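Local coordinates for protein N-acetylglucosamine-6-phosphate deacetylase (Mycobacterium smegmatis, PDB 6FV4) that probably removes the acetyl group from N-acetylglucosamine-6-phosphate, as a metal-dependent hydrolase of the NagA family, at residues V109-L117 with Q151-E162; L59-F68 with L365-L376. The protein carries 1 engineered substitution. All coordinates share one frame; numbering follows the deposited sequence.

Interaction 1: V109-L117 with Q151-E162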
ATOM      1  N   VAL B 109     -15.848   6.825  23.902  1.00 31.43           N
ATOM      2  CA  VAL B 109     -14.459   6.532  24.244  1.00 34.28           C
ATOM      3  C   VAL B 109     -14.400   5.667  25.497  1.00 33.31           C
ATOM      4  O   VAL B 109     -15.420   5.429  26.152  1.00 33.86           O
ATOM      5  CB  VAL B 109     -13.626   7.808  24.451  1.00 34.72           C
ATOM      6  CG1 VAL B 109     -13.591   8.648  23.185  1.00 33.51           C
ATOM      7  CG2 VAL B 109     -14.161   8.597  25.636  1.00 33.47           C
ATOM      8  N   THR B 110     -13.194   5.204  25.830  1.00 37.70           N
ATOM      9  CA  THR B 110     -12.962   4.377  27.008  1.00 34.88           C
ATOM     10  C   THR B 110     -13.599   4.998  28.246  1.00 34.07           C
ATOM     11  O   THR B 110     -13.396   6.177  28.545  1.00 36.24           O
ATOM     12  CB  THR B 110     -11.455   4.182  27.222  1.00 35.25           C
ATOM     13  OG1 THR B 110     -10.927   3.333  26.194  1.00 36.68           O
ATOM     14  CG2 THR B 110     -11.173   3.537  28.554  1.00 37.45           C
ATOM     15  N   ALA B 111     -14.398   4.201  28.944  1.00 33.31           N
ATOM     16  CA  ALA B 111     -15.090   4.662  30.141  1.00 39.04           C
ATOM     17  C   ALA B 111     -15.127   3.547  31.175  1.00 34.57           C
ATOM     18  O   ALA B 111     -14.918   2.371  30.863  1.00 32.84           O
ATOM     19  CB  ALA B 111     -16.517   5.136  29.828  1.00 35.63           C
ATOM     20  N   GLY B 112     -15.418   3.932  32.422  1.00 42.63           N
ATOM     21  CA  GLY B 112     -15.593   2.978  33.494  1.00 35.40           C
ATOM     22  C   GLY B 112     -16.805   2.097  33.266  1.00 37.59           C
ATOM     23  O   GLY B 112     -17.694   2.437  32.484  1.00 36.77           O
ATOM     24  N   PRO B 113     -16.880   0.958  33.967  1.00 37.48           N
ATOM     25  CA  PRO B 113     -17.950  -0.011  33.669  1.00 39.93           C
ATOM     26  C   PRO B 113     -19.348   0.533  33.909  1.00 38.57           C
ATOM     27  O   PRO B 113     -20.251   0.301  33.100  1.00 35.17           O
ATOM     28  CB  PRO B 113     -17.637  -1.182  34.613  1.00 38.91           C
ATOM     29  CG  PRO B 113     -16.225  -0.956  35.089  1.00 39.00           C
ATOM     30  CD  PRO B 113     -16.050   0.527  35.106  1.00 40.79           C
ATOM     31  N   GLU B 114     -19.545   1.263  35.005  1.00 38.17           N
ATOM     32  CA  GLU B 114     -20.856   1.828  35.307  1.00 39.55           C
ATOM     33  C   GLU B 114     -21.182   2.995  34.374  1.00 36.15           C
ATOM     34  O   GLU B 114     -22.307   3.101  33.866  1.00 34.72           O
ATOM     35  CB  GLU B 114     -20.909   2.252  36.786  1.00 40.53           C
ATOM     36  CG  GLU B 114     -19.737   3.161  37.266  1.00 49.75           C
ATOM     37  CD  GLU B 114     -18.335   2.505  37.222  1.00 50.06           C
ATOM     38  OE1 GLU B 114     -18.206   1.311  37.580  1.00 54.90           O
ATOM     39  OE2 GLU B 114     -17.360   3.183  36.812  1.00 49.98           O
ATOM     40  N   ASP B 115     -20.212   3.875  34.127  1.00 36.60           N
ATOM     41  CA  ASP B 115     -20.451   4.950  33.171  1.00 42.19           C
ATOM     42  C   ASP B 115     -20.681   4.413  31.761  1.00 35.54           C
ATOM     43  O   ASP B 115     -21.503   4.965  31.023  1.00 33.81           O
ATOM     44  CB  ASP B 115     -19.294   5.941  33.191  1.00 41.98           C
ATOM     45  CG  ASP B 115     -19.416   6.927  34.333  1.00 50.14           C
ATOM     46  OD1 ASP B 115     -20.523   7.010  34.917  1.00 51.91           O
ATOM     47  OD2 ASP B 115     -18.416   7.610  34.649  1.00 52.53           O
ATOM     48  N   LEU B 116     -20.015   3.317  31.393  1.00 34.48           N
ATOM     49  CA  LEU B 116     -20.246   2.718  30.079  1.00 35.80           C
ATOM     50  C   LEU B 116     -21.693   2.275  29.932  1.00 34.19           C
ATOM     51  O   LEU B 116     -22.341   2.560  28.917  1.00 31.66           O
ATOM     52  CB  LEU B 116     -19.298   1.538  29.863  1.00 33.64           C
ATOM     53  CG  LEU B 116     -19.408   0.735  28.569  1.00 36.33           C
ATOM     54  CD1 LEU B 116     -19.383   1.671  27.377  1.00 34.75           C
ATOM     55  CD2 LEU B 116     -18.243  -0.234  28.480  1.00 33.92           C
ATOM     56  N   LEU B 117     -22.229   1.604  30.959  1.00 33.41           N
ATOM     57  CA  LEU B 117     -23.594   1.094  30.880  1.00 31.09           C
ATOM     58  C   LEU B 117     -24.610   2.224  30.779  1.00 30.43           C
ATOM     59  O   LEU B 117     -25.577   2.127  30.012  1.00 30.96           O
ATOM     60  CB  LEU B 117     -23.892   0.205  32.086  1.00 30.28           C
ATOM     61  CG  LEU B 117     -23.275  -1.189  32.011  1.00 31.29           C
ATOM     62  CD1 LEU B 117     -23.411  -1.918  33.354  1.00 35.90           C
ATOM     63  CD2 LEU B 117     -23.921  -1.994  30.899  1.00 28.95           C
ATOM     64  N   GLN B 151      -8.735   7.777  27.041  1.00 47.39           N
ATOM     65  CA  GLN B 151      -8.510   7.756  28.491  1.00 50.47           C
ATOM     66  C   GLN B 151      -7.817   6.448  28.855  1.00 50.39           C
ATOM     67  O   GLN B 151      -8.453   5.496  29.329  1.00 49.87           O
ATOM     68  CB  GLN B 151      -9.823   7.946  29.258  1.00 53.33           C
ATOM     69  CG  GLN B 151      -9.666   7.900  30.789  1.00 56.10           C
ATOM     70  CD  GLN B 151      -9.134   9.203  31.368  1.00 62.93           C
ATOM     71  OE1 GLN B 151      -8.588   9.235  32.474  1.00 66.53           O
ATOM     72  NE2 GLN B 151      -9.291  10.287  30.617  1.00 61.95           N
ATOM     73  N   PRO B 152      -6.496   6.365  28.642  1.00 49.26           N
ATOM     74  CA  PRO B 152      -5.798   5.071  28.780  1.00 49.34           C
ATOM     75  C   PRO B 152      -5.731   4.507  30.200  1.00 48.72           C
ATOM     76  O   PRO B 152      -5.411   3.319  30.343  1.00 50.78           O
ATOM     77  CB  PRO B 152      -4.382   5.360  28.238  1.00 46.11           C
ATOM     78  CG  PRO B 152      -4.265   6.843  28.164  1.00 50.45           C
ATOM     79  CD  PRO B 152      -5.655   7.380  27.979  1.00 48.53           C
ATOM     80  N   VAL B 153      -6.014   5.276  31.254  1.00 48.34           N
ATOM     81  CA  VAL B 153      -5.958   4.649  32.574  1.00 50.32           C
ATOM     82  C   VAL B 153      -7.145   3.716  32.808  1.00 45.97           C
ATOM     83  O   VAL B 153      -7.093   2.867  33.704  1.00 53.45           O
ATOM     84  CB  VAL B 153      -5.845   5.695  33.706  1.00 53.65           C
ATOM     85  CG1 VAL B 153      -4.444   6.303  33.733  1.00 53.87           C
ATOM     86  CG2 VAL B 153      -6.910   6.776  33.578  1.00 51.72           C
ATOM     87  N   LEU B 154      -8.208   3.820  32.012  1.00 46.38           N
ATOM     88  CA  LEU B 154      -9.358   2.932  32.160  1.00 44.77           C
ATOM     89  C   LEU B 154      -9.353   1.773  31.168  1.00 41.83           C
ATOM     90  O   LEU B 154     -10.273   0.944  31.201  1.00 36.28           O
ATOM     91  CB  LEU B 154     -10.668   3.719  32.022  1.00 44.26           C
ATOM     92  CG  LEU B 154     -11.018   4.781  33.071  1.00 51.37           C
ATOM     93  CD1 LEU B 154     -11.929   5.851  32.464  1.00 49.69           C
ATOM     94  CD2 LEU B 154     -11.668   4.158  34.312  1.00 47.94           C
ATOM     95  N   MET B 155      -8.366   1.705  30.274  1.00 38.68           N
ATOM     96  CA  MET B 155      -8.257   0.564  29.372  1.00 37.15           C
ATOM     97  C   MET B 155      -8.141  -0.727  30.180  1.00 37.74           C
ATOM     98  O   MET B 155      -7.477  -0.770  31.220  1.00 38.20           O
ATOM     99  CB  MET B 155      -7.037   0.736  28.446  1.00 34.13           C
ATOM    100  CG  MET B 155      -7.122   1.946  27.536  1.00 33.89           C
ATOM    101  SD  MET B 155      -5.734   2.102  26.370  1.00 37.66           S
ATOM    102  CE  MET B 155      -4.359   1.800  27.481  1.00 42.22           C
ATOM    103  N   ARG B 156      -8.806  -1.784  29.715  1.00 33.33           N
ATOM    104  CA  ARG B 156      -8.797  -3.026  30.473  1.00 35.22           C
ATOM    105  C   ARG B 156      -9.031  -4.200  29.540  1.00 35.76           C
ATOM    106  O   ARG B 156      -9.507  -4.037  28.411  1.00 36.43           O
ATOM    107  CB  ARG B 156      -9.851  -3.010  31.600  1.00 38.03           C
ATOM    108  CG  ARG B 156     -11.271  -2.686  31.135  1.00 37.13           C
ATOM    109  CD  ARG B 156     -12.209  -2.453  32.337  1.00 39.70           C
ATOM    110  NE  ARG B 156     -13.568  -2.078  31.941  1.00 37.60           N
ATOM    111  CZ  ARG B 156     -13.983  -0.831  31.709  1.00 38.32           C
ATOM    112  NH1 ARG B 156     -13.153   0.199  31.828  1.00 34.35           N
ATOM    113  NH2 ARG B 156     -15.245  -0.612  31.372  1.00 37.10           N
ATOM    114  N   ASP B 157      -8.684  -5.390  30.031  1.00 33.84           N
ATOM    115  CA  ASP B 157      -8.876  -6.614  29.265  1.00 34.79           C
ATOM    116  C   ASP B 157     -10.362  -6.809  28.960  1.00 37.88           C
ATOM    117  O   ASP B 157     -11.219  -6.410  29.754  1.00 40.04           O
ATOM    118  CB  ASP B 157      -8.360  -7.824  30.046  1.00 38.70           C
ATOM    119  CG  ASP B 157      -6.830  -7.959  30.035  1.00 40.73           C
ATOM    120  OD1 ASP B 157      -6.114  -7.148  29.397  1.00 38.61           O
ATOM    121  OD2 ASP B 157      -6.342  -8.915  30.684  1.00 43.40           O
ATOM    122  N   PRO B 158     -10.702  -7.434  27.810  1.00 35.08           N
ATOM    123  CA  PRO B 158     -12.119  -7.672  27.485  1.00 35.33           C
ATOM    124  C   PRO B 158     -12.722  -8.857  28.227  1.00 36.74           C
ATOM    125  O   PRO B 158     -12.544 -10.012  27.827  1.00 39.75           O
ATOM    126  CB  PRO B 158     -12.095  -7.912  25.967  1.00 34.56           C
ATOM    127  CG  PRO B 158     -10.746  -8.471  25.715  1.00 30.76           C
ATOM    128  CD  PRO B 158      -9.819  -7.757  26.673  1.00 34.23           C
ATOM    129  N   ASP B 159     -13.451  -8.565  29.300  1.00 36.57           N
ATOM    130  CA  ASP B 159     -14.124  -9.590  30.106  1.00 39.09           C
ATOM    131  C   ASP B 159     -15.458  -9.960  29.467  1.00 39.42           C
ATOM    132  O   ASP B 159     -16.274  -9.069  29.207  1.00 41.88           O
ATOM    133  CB  ASP B 159     -14.341  -9.065  31.522  1.00 37.82           C
ATOM    134  CG  ASP B 159     -15.389  -9.846  32.288  1.00 41.09           C
ATOM    135  OD1 ASP B 159     -15.315 -11.094  32.309  1.00 45.47           O
ATOM    136  OD2 ASP B 159     -16.287  -9.212  32.881  1.00 46.83           O
ATOM    137  N   PRO B 160     -15.717 -11.237  29.179  1.00 34.72           N
ATOM    138  CA  PRO B 160     -16.959 -11.568  28.470  1.00 36.01           C
ATOM    139  C   PRO B 160     -18.218 -11.231  29.260  1.00 38.58           C
ATOM    140  O   PRO B 160     -19.247 -10.914  28.650  1.00 38.65           O
ATOM    141  CB  PRO B 160     -16.824 -13.075  28.195  1.00 37.28           C
ATOM    142  CG  PRO B 160     -15.699 -13.550  29.031  1.00 37.65           C
ATOM    143  CD  PRO B 160     -14.804 -12.390  29.273  1.00 40.73           C
ATOM    144  N   GLY B 161     -18.164 -11.272  30.593  1.00 34.42           N
ATOM    145  CA  GLY B 161     -19.300 -10.823  31.387  1.00 40.76           C
ATOM    146  C   GLY B 161     -19.653  -9.367  31.138  1.00 38.82           C
ATOM    147  O   GLY B 161     -20.809  -9.034  30.870  1.00 37.68           O
ATOM    148  N   GLU B 162     -18.658  -8.474  31.204  1.00 37.71           N
ATOM    149  CA  GLU B 162     -18.951  -7.065  30.946  1.00 40.16           C
ATOM    150  C   GLU B 162     -19.403  -6.835  29.506  1.00 34.91           C
ATOM    151  O   GLU B 162     -20.250  -5.970  29.252  1.00 35.92           O
ATOM    152  CB  GLU B 162     -17.743  -6.180  31.257  1.00 34.70           C
ATOM    153  CG  GLU B 162     -18.047  -4.728  30.956  1.00 34.95           C
ATOM    154  CD  GLU B 162     -17.012  -3.777  31.471  1.00 38.77           C
ATOM    155  OE1 GLU B 162     -16.023  -4.257  32.057  1.00 46.35           O
ATOM    156  OE2 GLU B 162     -17.188  -2.549  31.287  1.00 38.67           O
TER
HETATM  157  O   HOH W   1      -8.221   4.818  25.380  1.00 30.38           O
HETATM  158  O   HOH W   2     -19.872  -2.053  31.923  1.00 30.16           O
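Arg156 meets Ala111 with the end of its guanidinium group: NH1 and NH2 both donate to Ala111 O, each at 3.0 Å. The two N-H...O angles, 149° and 144°, are bent, as two donors of one flat group sharing a single acceptor must be, and the oxygen stays close to the guanidinium plane. Arg156 also grips Glu162 side-on in a salt bridge, Arg156 NH2 reaching Glu162 OE2 at 2.7 Å and Arg156 NE reaching Glu162 OE1 at 3.3 Å, both oxygens being met on the syn side. Held in its plane by both partners, the guanidinium has its rotation fixed, and Pro113 CG rests over one face, offset toward the rim. A second close patch forms at Thr110, where CG2, anti to the backbone N, lies 3.4 Å from Gln151 O and 3.5 Å from Leu154 CB. Toward the solvent side, at exposed Pro113, a water takes the place of a direct polar contact: it donates to Pro113 O at 2.7 Å and to Glu162 OE2 at 2.8 Å. The first segment leaves the end of strand 104-109, the second belongs to the long loop after strand 134-138, and each runs into the helix that follows. The contact thus joins neighbouring beta-to-alpha loops, the elements that surround the metal site at the C-terminal mouth of an amidohydrolase (beta/alpha)8 barrel.

Interaction 2: L59-F68 with L365-L376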
ATOM      1  N   LEU B  59     -32.418  21.017  -9.695  1.00 40.46           N
ATOM      2  CA  LEU B  59     -31.285  21.487  -8.915  1.00 38.94           C
ATOM      3  C   LEU B  59     -30.238  22.173  -9.776  1.00 41.75           C
ATOM      4  O   LEU B  59     -29.301  22.768  -9.234  1.00 42.56           O
ATOM      5  CB  LEU B  59     -30.689  20.316  -8.139  1.00 36.53           C
ATOM      6  CG  LEU B  59     -31.719  19.768  -7.143  1.00 39.36           C
ATOM      7  CD1 LEU B  59     -31.357  18.372  -6.656  1.00 37.75           C
ATOM      8  CD2 LEU B  59     -31.895  20.732  -5.975  1.00 36.18           C
ATOM      9  N   GLY B  60     -30.384  22.116 -11.096  1.00 41.03           N
ATOM     10  CA  GLY B  60     -29.498  22.863 -11.970  1.00 43.22           C
ATOM     11  C   GLY B  60     -28.121  22.244 -12.049  1.00 45.42           C
ATOM     12  O   GLY B  60     -27.965  21.022 -12.147  1.00 41.87           O
ATOM     13  N   ALA B  61     -27.101  23.103 -11.993  1.00 43.25           N
ATOM     14  CA  ALA B  61     -25.722  22.657 -12.125  1.00 42.45           C
ATOM     15  C   ALA B  61     -25.182  22.161 -10.792  1.00 44.46           C
ATOM     16  O   ALA B  61     -24.129  22.614 -10.331  1.00 51.75           O
ATOM     17  CB  ALA B  61     -24.846  23.788 -12.656  1.00 39.12           C
ATOM     18  N   ALA B  62     -25.900  21.244 -10.161  1.00 43.24           N
ATOM     19  CA  ALA B  62     -25.487  20.647  -8.904  1.00 41.04           C
ATOM     20  C   ALA B  62     -25.191  19.170  -9.110  1.00 39.53           C
ATOM     21  O   ALA B  62     -25.695  18.544 -10.048  1.00 39.15           O
ATOM     22  CB  ALA B  62     -26.571  20.826  -7.838  1.00 41.59           C
ATOM     23  N   THR B  63     -24.342  18.624  -8.242  1.00 33.29           N
ATOM     24  CA  THR B  63     -24.103  17.187  -8.179  1.00 34.67           C
ATOM     25  C   THR B  63     -24.877  16.616  -6.987  1.00 34.49           C
ATOM     26  O   THR B  63     -24.730  17.106  -5.865  1.00 34.03           O
ATOM     27  CB  THR B  63     -22.604  16.887  -8.056  1.00 36.03           C
ATOM     28  OG1 THR B  63     -21.915  17.361  -9.221  1.00 38.66           O
ATOM     29  CG2 THR B  63     -22.356  15.392  -7.940  1.00 36.78           C
ATOM     30  N   VAL B  64     -25.730  15.617  -7.235  1.00 31.11           N
ATOM     31  CA  VAL B  64     -26.437  14.907  -6.169  1.00 32.71           C
ATOM     32  C   VAL B  64     -25.682  13.623  -5.857  1.00 32.09           C
ATOM     33  O   VAL B  64     -25.259  12.902  -6.767  1.00 35.81           O
ATOM     34  CB  VAL B  64     -27.896  14.603  -6.554  1.00 35.62           C
ATOM     35  CG1 VAL B  64     -28.561  13.742  -5.477  1.00 33.17           C
ATOM     36  CG2 VAL B  64     -28.679  15.893  -6.770  1.00 31.26           C
ATOM     37  N   VAL B  65     -25.494  13.347  -4.572  1.00 28.71           N
ATOM     38  CA  VAL B  65     -24.851  12.119  -4.114  1.00 26.73           C
ATOM     39  C   VAL B  65     -25.742  11.498  -3.046  1.00 24.65           C
ATOM     40  O   VAL B  65     -26.601  12.177  -2.468  1.00 26.96           O
ATOM     41  CB  VAL B  65     -23.430  12.390  -3.569  1.00 26.05           C
ATOM     42  CG1 VAL B  65     -22.509  12.921  -4.708  1.00 27.23           C
ATOM     43  CG2 VAL B  65     -23.494  13.351  -2.375  1.00 25.97           C
ATOM     44  N   PRO B  66     -25.559  10.216  -2.751  1.00 27.16           N
ATOM     45  CA  PRO B  66     -26.265   9.631  -1.602  1.00 24.32           C
ATOM     46  C   PRO B  66     -25.821  10.317  -0.315  1.00 26.91           C
ATOM     47  O   PRO B  66     -24.749  10.927  -0.244  1.00 26.32           O
ATOM     48  CB  PRO B  66     -25.850   8.155  -1.619  1.00 26.67           C
ATOM     49  CG  PRO B  66     -25.137   7.931  -2.956  1.00 29.07           C
ATOM     50  CD  PRO B  66     -24.623   9.265  -3.383  1.00 26.53           C
ATOM     51  N   GLY B  67     -26.670  10.233   0.704  1.00 27.70           N
ATOM     52  CA  GLY B  67     -26.310  10.824   1.984  1.00 25.45           C
ATOM     53  C   GLY B  67     -25.022  10.222   2.515  1.00 27.92           C
ATOM     54  O   GLY B  67     -24.733   9.039   2.303  1.00 24.91           O
ATOM     55  N   PHE B  68     -24.222  11.055   3.191  1.00 25.80           N
ATOM     56  CA  PHE B  68     -22.999  10.553   3.803  1.00 22.35           C
ATOM     57  C   PHE B  68     -23.334   9.673   5.008  1.00 25.75           C
ATOM     58  O   PHE B  68     -24.308   9.913   5.725  1.00 25.44           O
ATOM     59  CB  PHE B  68     -22.088  11.712   4.230  1.00 22.87           C
ATOM     60  CG  PHE B  68     -21.686  12.637   3.091  1.00 26.14           C
ATOM     61  CD1 PHE B  68     -21.756  14.017   3.251  1.00 25.76           C
ATOM     62  CD2 PHE B  68     -21.219  12.135   1.886  1.00 28.04           C
ATOM     63  CE1 PHE B  68     -21.375  14.886   2.231  1.00 28.77           C
ATOM     64  CE2 PHE B  68     -20.838  13.011   0.844  1.00 24.07           C
ATOM     65  CZ  PHE B  68     -20.925  14.381   1.029  1.00 25.49           C
ATOM     66  N   LEU B 365     -28.799   5.658  -4.164  1.00 32.61           N
ATOM     67  CA  LEU B 365     -30.052   6.182  -4.678  1.00 33.03           C
ATOM     68  C   LEU B 365     -30.534   5.155  -5.694  1.00 34.24           C
ATOM     69  O   LEU B 365     -30.082   5.129  -6.837  1.00 35.75           O
ATOM     70  CB  LEU B 365     -29.852   7.575  -5.262  1.00 34.32           C
ATOM     71  CG  LEU B 365     -29.468   8.604  -4.191  1.00 35.90           C
ATOM     72  CD1 LEU B 365     -28.886   9.853  -4.830  1.00 33.86           C
ATOM     73  CD2 LEU B 365     -30.681   8.940  -3.330  1.00 27.85           C
ATOM     74  N   ALA B 366     -31.402   4.261  -5.245  1.00 37.76           N
ATOM     75  CA  ALA B 366     -31.931   3.200  -6.081  1.00 36.69           C
ATOM     76  C   ALA B 366     -33.389   2.998  -5.715  1.00 39.71           C
ATOM     77  O   ALA B 366     -33.831   3.375  -4.626  1.00 32.43           O
ATOM     78  CB  ALA B 366     -31.155   1.889  -5.901  1.00 33.78           C
ATOM     79  N   ALA B 367     -34.138   2.403  -6.640  1.00 36.61           N
ATOM     80  CA  ALA B 367     -35.521   2.064  -6.351  1.00 36.38           C
ATOM     81  C   ALA B 367     -35.594   1.278  -5.051  1.00 35.47           C
ATOM     82  O   ALA B 367     -34.812   0.353  -4.829  1.00 37.92           O
ATOM     83  CB  ALA B 367     -36.116   1.256  -7.511  1.00 36.30           C
ATOM     84  N   GLY B 368     -36.512   1.684  -4.171  1.00 33.21           N
ATOM     85  CA  GLY B 368     -36.696   1.046  -2.891  1.00 36.69           C
ATOM     86  C   GLY B 368     -35.902   1.654  -1.746  1.00 39.41           C
ATOM     87  O   GLY B 368     -36.290   1.485  -0.582  1.00 37.02           O
ATOM     88  N   ALA B 369     -34.808   2.354  -2.037  1.00 34.83           N
ATOM     89  CA  ALA B 369     -33.953   2.886  -0.986  1.00 35.93           C
ATOM     90  C   ALA B 369     -34.593   4.101  -0.317  1.00 35.19           C
ATOM     91  O   ALA B 369     -35.419   4.806  -0.906  1.00 31.33           O
ATOM     92  CB  ALA B 369     -32.590   3.273  -1.559  1.00 31.76           C
ATOM     93  N   ARG B 370     -34.198   4.347   0.935  1.00 37.59           N
ATOM     94  CA  ARG B 370     -34.659   5.550   1.616  1.00 34.88           C
ATOM     95  C   ARG B 370     -34.061   6.779   0.946  1.00 33.11           C
ATOM     96  O   ARG B 370     -32.942   6.749   0.428  1.00 32.94           O
ATOM     97  CB  ARG B 370     -34.304   5.527   3.107  1.00 37.53           C
ATOM     98  CG  ARG B 370     -35.257   6.391   3.937  1.00 36.22           C
ATOM     99  CD  ARG B 370     -34.986   6.333   5.425  1.00 38.64           C
ATOM    100  NE  ARG B 370     -33.714   6.965   5.762  1.00 35.88           N
ATOM    101  CZ  ARG B 370     -33.214   7.024   6.991  1.00 39.94           C
ATOM    102  NH1 ARG B 370     -33.891   6.496   8.022  1.00 35.05           N
ATOM    103  NH2 ARG B 370     -32.038   7.615   7.188  1.00 38.13           N
ATOM    104  N   ALA B 371     -34.839   7.863   0.927  1.00 31.20           N
ATOM    105  CA  ALA B 371     -34.484   9.052   0.161  1.00 30.97           C
ATOM    106  C   ALA B 371     -33.582   9.951   1.010  1.00 31.38           C
ATOM    107  O   ALA B 371     -33.996  10.969   1.569  1.00 28.27           O
ATOM    108  CB  ALA B 371     -35.737   9.781  -0.304  1.00 31.06           C
ATOM    109  N   ASP B 372     -32.312   9.555   1.088  1.00 30.13           N
ATOM    110  CA  ASP B 372     -31.274  10.317   1.771  1.00 27.88           C
ATOM    111  C   ASP B 372     -30.277  10.746   0.707  1.00 25.19           C
ATOM    112  O   ASP B 372     -29.659   9.891   0.064  1.00 25.16           O
ATOM    113  CB  ASP B 372     -30.563   9.482   2.834  1.00 26.20           C
ATOM    114  CG  ASP B 372     -31.506   8.881   3.852  1.00 30.48           C
ATOM    115  OD1 ASP B 372     -32.681   9.297   3.933  1.00 32.88           O
ATOM    116  OD2 ASP B 372     -31.059   7.978   4.582  1.00 36.84           O
ATOM    117  N   LEU B 373     -30.139  12.052   0.498  1.00 26.40           N
ATOM    118  CA  LEU B 373     -29.243  12.526  -0.548  1.00 28.73           C
ATOM    119  C   LEU B 373     -28.697  13.891  -0.160  1.00 27.95           C
ATOM    120  O   LEU B 373     -29.211  14.557   0.745  1.00 30.08           O
ATOM    121  CB  LEU B 373     -29.942  12.579  -1.915  1.00 27.54           C
ATOM    122  CG  LEU B 373     -31.244  13.371  -2.096  1.00 26.30           C
ATOM    123  CD1 LEU B 373     -31.013  14.883  -2.196  1.00 27.26           C
ATOM    124  CD2 LEU B 373     -31.972  12.868  -3.352  1.00 30.30           C
ATOM    125  N   VAL B 374     -27.652  14.307  -0.880  1.00 27.49           N
ATOM    126  CA  VAL B 374     -26.934  15.549  -0.614  1.00 28.77           C
ATOM    127  C   VAL B 374     -26.708  16.261  -1.939  1.00 26.95           C
ATOM    128  O   VAL B 374     -26.355  15.633  -2.940  1.00 29.48           O
ATOM    129  CB  VAL B 374     -25.586  15.293   0.102  1.00 28.05           C
ATOM    130  CG1 VAL B 374     -24.804  16.598   0.270  1.00 33.02           C
ATOM    131  CG2 VAL B 374     -25.809  14.650   1.454  1.00 31.55           C
ATOM    132  N   VAL B 375     -26.957  17.562  -1.959  1.00 28.91           N
ATOM    133  CA  VAL B 375     -26.793  18.369  -3.155  1.00 31.49           C
ATOM    134  C   VAL B 375     -25.538  19.200  -2.970  1.00 33.44           C
ATOM    135  O   VAL B 375     -25.362  19.842  -1.929  1.00 29.09           O
ATOM    136  CB  VAL B 375     -28.021  19.252  -3.418  1.00 30.36           C
ATOM    137  CG1 VAL B 375     -27.899  19.893  -4.784  1.00 33.77           C
ATOM    138  CG2 VAL B 375     -29.300  18.411  -3.341  1.00 28.02           C
ATOM    139  N   LEU B 376     -24.655  19.165  -3.967  1.00 30.51           N
ATOM    140  CA  LEU B 376     -23.372  19.848  -3.905  1.00 30.15           C
ATOM    141  C   LEU B 376     -23.230  20.756  -5.113  1.00 37.86           C
ATOM    142  O   LEU B 376     -23.661  20.397  -6.212  1.00 32.07           O
ATOM    143  CB  LEU B 376     -22.214  18.840  -3.876  1.00 32.01           C
ATOM    144  CG  LEU B 376     -22.277  17.673  -2.891  1.00 36.14           C
ATOM    145  CD1 LEU B 376     -21.217  16.638  -3.240  1.00 32.45           C
ATOM    146  CD2 LEU B 376     -22.087  18.170  -1.464  1.00 33.05           C
TER
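An antiparallel beta ladder joins strand 63-66, early in the chain, to strand 373-376, close to its C-terminal end. The N-to-C directions of the two strands differ by 154°, and the bonding identifies the register. In the hydrogen-bonded pair Thr63 and Leu376, Thr63 N donates to Leu376 O at 2.8 Å and Leu376 N returns to Thr63 O at 2.8 Å. Val65 and Val374 repeat this, with Val65 N to Val374 O at 2.9 Å and Val374 N to Val65 O at 2.9 Å. Val64 and Val375 form the non-hydrogen-bonded pair between them. Pro66 and Leu373 still pair, without hydrogen bonds, but their side chains diverge, and Gly67 N reaches Asp372 O at 3.1 Å from 58° out of the carbonyl plane, consistent with the ladder losing its regularity here. Asp372 itself is held side-on by Arg370 through NE and NH2, and its OD1 also accepts from Ala388 N.

The two faces pack differently. On the one bearing Val65, Val374 and Leu376, Val65 CG2 sits 3.8 Å from Val374 CB, the two side chains crossing at a slant, while Val65 also touches Val347 of helix 339-357. On the other, Val375 CG1, anti to its own backbone N (chi1 -171°), presses on Ala62 CB at 3.5 Å, tighter than usual for two carbons. Val64 CG1 meets Leu365 CD1 at 4.0 Å, nearly at right angles, and Leu365 and Leu373 continue onto Leu36 of strand 34-39. Such pairing of chain segments from both ends of the sequence, beside the barrel, is characteristic of the small beta domain that accompanies the catalytic barrel in amidohydrolases.

Interactions 1 and 2 do not touch: their centres are 39 Å apart and their nearest atoms about 20 Å, on opposite sides of the chain's centre. Along the sequence, 109-117 and 151-162 are nested inside the loop that 59-68 and 365-376 close. Interaction 1 lies near the metal site, outside its ligand shell, the Thr110 side chain lying about 9 Å from the bound cadmium and about 10 Å from the zinc, with the Met155 side chain about 6 Å from that of His204, a metal ligand. Interaction 2 lies away from the annotated sites, yet strand 63-76, which begins in it, carries the zinc ligands His72 and His74.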